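Local coordinates for Melibiose/raffinose/stachyose-binding protein MelE (Bacillus subtilis subsp. subtilis str. 168, PDB 4R6H) that binds melibiose, raffinose and stachyose as the solute-binding component of the MelEDC-MsmX ABC transporter, which imports these sugars, at residues 230-235 and 392-397. Numbering follows the deposited sequence.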
loop_
_atom_site.group_PDB
_atom_site.type_symbol
_atom_site.label_atom_id
_atom_site.label_comp_id
_atom_site.label_asym_id
_atom_site.label_seq_id
_atom_site.Cartn_x
_atom_site.Cartn_y
_atom_site.Cartn_z
ATOM N N TYR A 230 21.977 -4.982 1.297
ATOM C CA TYR A 230 21.383 -6.200 1.879
ATOM C C TYR A 230 20.156 -6.726 1.133
ATOM O O TYR A 230 20.063 -7.922 0.836
ATOM C CB TYR A 230 21.028 -5.931 3.341
ATOM C CG TYR A 230 20.306 -7.046 4.031
ATOM C CD1 TYR A 230 20.986 -8.111 4.572
ATOM C CD2 TYR A 230 18.916 -7.019 4.192
ATOM C CE1 TYR A 230 20.319 -9.137 5.250
ATOM C CE2 TYR A 230 18.262 -8.055 4.861
ATOM C CZ TYR A 230 18.949 -9.081 5.388
ATOM O OH TYR A 230 18.254 -10.088 6.024
ATOM N N LEU A 231 19.246 -5.819 0.774
ATOM C CA LEU A 231 18.049 -6.298 0.080
ATOM C C LEU A 231 18.299 -6.859 -1.316
ATOM O O LEU A 231 17.628 -7.804 -1.776
ATOM C CB LEU A 231 16.982 -5.198 0.002
ATOM C CG LEU A 231 16.492 -4.708 1.370
ATOM C CD1 LEU A 231 15.594 -3.507 1.170
ATOM C CD2 LEU A 231 15.828 -5.815 2.133
ATOM N N SER A 232 19.294 -6.293 -1.990
ATOM C CA SER A 232 19.664 -6.832 -3.280
ATOM C C SER A 232 20.386 -8.207 -3.166
ATOM O O SER A 232 20.194 -9.098 -4.009
ATOM C CB SER A 232 20.554 -5.842 -4.021
ATOM O OG SER A 232 19.790 -4.686 -4.423
ATOM N N GLU A 233 21.202 -8.321 -2.123
ATOM C CA GLU A 233 21.864 -9.596 -1.832
ATOM C C GLU A 233 20.849 -10.698 -1.546
ATOM O O GLU A 233 20.972 -11.807 -2.081
ATOM C CB GLU A 233 22.882 -9.457 -0.717
ATOM C CG GLU A 233 24.115 -8.712 -1.214
ATOM C CD GLU A 233 25.005 -8.293 -0.103
ATOM O OE1 GLU A 233 24.493 -7.790 0.904
ATOM O OE2 GLU A 233 26.207 -8.489 -0.240
ATOM N N ILE A 234 19.846 -10.381 -0.739
ATOM C CA ILE A 234 18.813 -11.358 -0.435
ATOM C C ILE A 234 18.077 -11.783 -1.712
ATOM O O ILE A 234 17.846 -12.954 -1.988
ATOM C CB ILE A 234 17.830 -10.810 0.602
ATOM C CG1 ILE A 234 18.472 -10.659 1.992
ATOM C CG2 ILE A 234 16.628 -11.766 0.673
ATOM C CD1 ILE A 234 19.049 -11.956 2.571
ATOM N N LEU A 235 17.730 -10.811 -2.556
ATOM C CA LEU A 235 17.020 -11.127 -3.801
ATOM C C LEU A 235 17.872 -12.010 -4.725
ATOM O O LEU A 235 17.398 -12.950 -5.306
ATOM C CB LEU A 235 16.561 -9.837 -4.507
ATOM C CG LEU A 235 15.596 -9.997 -5.689
ATOM C CD1 LEU A 235 14.386 -10.821 -5.282
ATOM C CD2 LEU A 235 15.208 -8.614 -6.249
ATOM N N GLN A 392 14.433 -5.536 -11.596
ATOM C CA GLN A 392 14.282 -6.263 -12.828
ATOM C C GLN A 392 15.643 -6.517 -13.485
ATOM O O GLN A 392 15.910 -7.612 -14.022
ATOM C CB GLN A 392 13.381 -5.457 -13.760
ATOM C CG GLN A 392 12.593 -6.291 -14.706
ATOM C CD GLN A 392 11.572 -5.453 -15.439
ATOM O OE1 GLN A 392 11.894 -4.362 -15.959
ATOM N NE2 GLN A 392 10.340 -5.934 -15.484
ATOM N N GLU A 393 16.538 -5.532 -13.406
ATOM C CA GLU A 393 17.879 -5.721 -13.930
ATOM C C GLU A 393 18.700 -6.764 -13.140
ATOM O O GLU A 393 19.512 -7.498 -13.698
ATOM C CB GLU A 393 18.609 -4.370 -14.019
ATOM C CG GLU A 393 18.059 -3.490 -15.122
ATOM C CD GLU A 393 19.009 -2.377 -15.486
ATOM O OE1 GLU A 393 19.080 -1.430 -14.708
ATOM O OE2 GLU A 393 19.639 -2.455 -16.562
ATOM N N LEU A 394 18.470 -6.836 -11.831
ATOM C CA LEU A 394 19.082 -7.867 -11.018
ATOM C C LEU A 394 18.559 -9.224 -11.484
ATOM O O LEU A 394 19.347 -10.140 -11.777
ATOM C CB LEU A 394 18.752 -7.634 -9.533
ATOM C CG LEU A 394 19.342 -8.664 -8.560
ATOM C CD1 LEU A 394 19.264 -8.036 -7.179
ATOM C CD2 LEU A 394 18.621 -10.024 -8.513
ATOM N N ALA A 395 17.242 -9.363 -11.614
ATOM C CA ALA A 395 16.667 -10.666 -11.944
ATOM C C ALA A 395 17.106 -11.126 -13.324
ATOM O O ALA A 395 17.211 -12.336 -13.592
ATOM C CB ALA A 395 15.140 -10.632 -11.869
ATOM N N ALA A 396 17.347 -10.154 -14.205
ATOM C CA ALA A 396 17.789 -10.450 -15.559
ATOM C C ALA A 396 19.328 -10.591 -15.664
ATOM O O ALA A 396 19.838 -10.759 -16.754
ATOM C CB ALA A 396 17.284 -9.375 -16.503
ATOM N N ASP A 397 20.050 -10.526 -14.557
ATOM C CA ASP A 397 21.500 -10.716 -14.512
ATOM C C ASP A 397 22.263 -9.604 -15.228
ATOM O O ASP A 397 23.442 -9.782 -15.622
ATOM C CB ASP A 397 21.934 -12.104 -15.040
ATOM C CG ASP A 397 21.395 -13.256 -14.201
ATOM O OD1 ASP A 397 21.014 -13.035 -13.036
ATOM O OD2 ASP A 397 21.361 -14.395 -14.712
#
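Leu394 is extended, with CG opposite the backbone N (chi1 180°) and a chi2 of 163° that spreads its two methyls toward Ser232 and Leu235. Leu235 likewise has CG anti to N (chi1 -170°), which carries its branch point out to meet Leu394. CD1 of Leu394 lies 3.5 Å from the carbonyl O of Ser232 and 4.1 Å from Ser232 CB. CD2 of Leu394 approaches Leu235 CG at 4.1 Å, the two leucine side chains crossing at a slant. No hydrogen bond spans the segments, and 138 Å² is buried in all, so the contact rests on van der Waals packing of one leucine against a serine and a leucine three residues apart. In the bilobal solute-binding fold it joins helix 229-240 to the C-terminal end of helix 383-395, centred about 22 Å from the centre of the chain, and Ile404 of helix 401-420 also touches both Leu394 and Ser232. The buried Ser232 OG is hydrogen-bonded to Tyr198 OH. Just beyond Leu394 the helix ends in a Schellman motif: Asp397 has positive phi, and its N bonds to Leu394 O at 2.9 Å. Its carboxylate OD1 forms a salt bridge with Lys236 NZ and accepts a hydrogen bond from Gln239 NE2, both on helix 229-240.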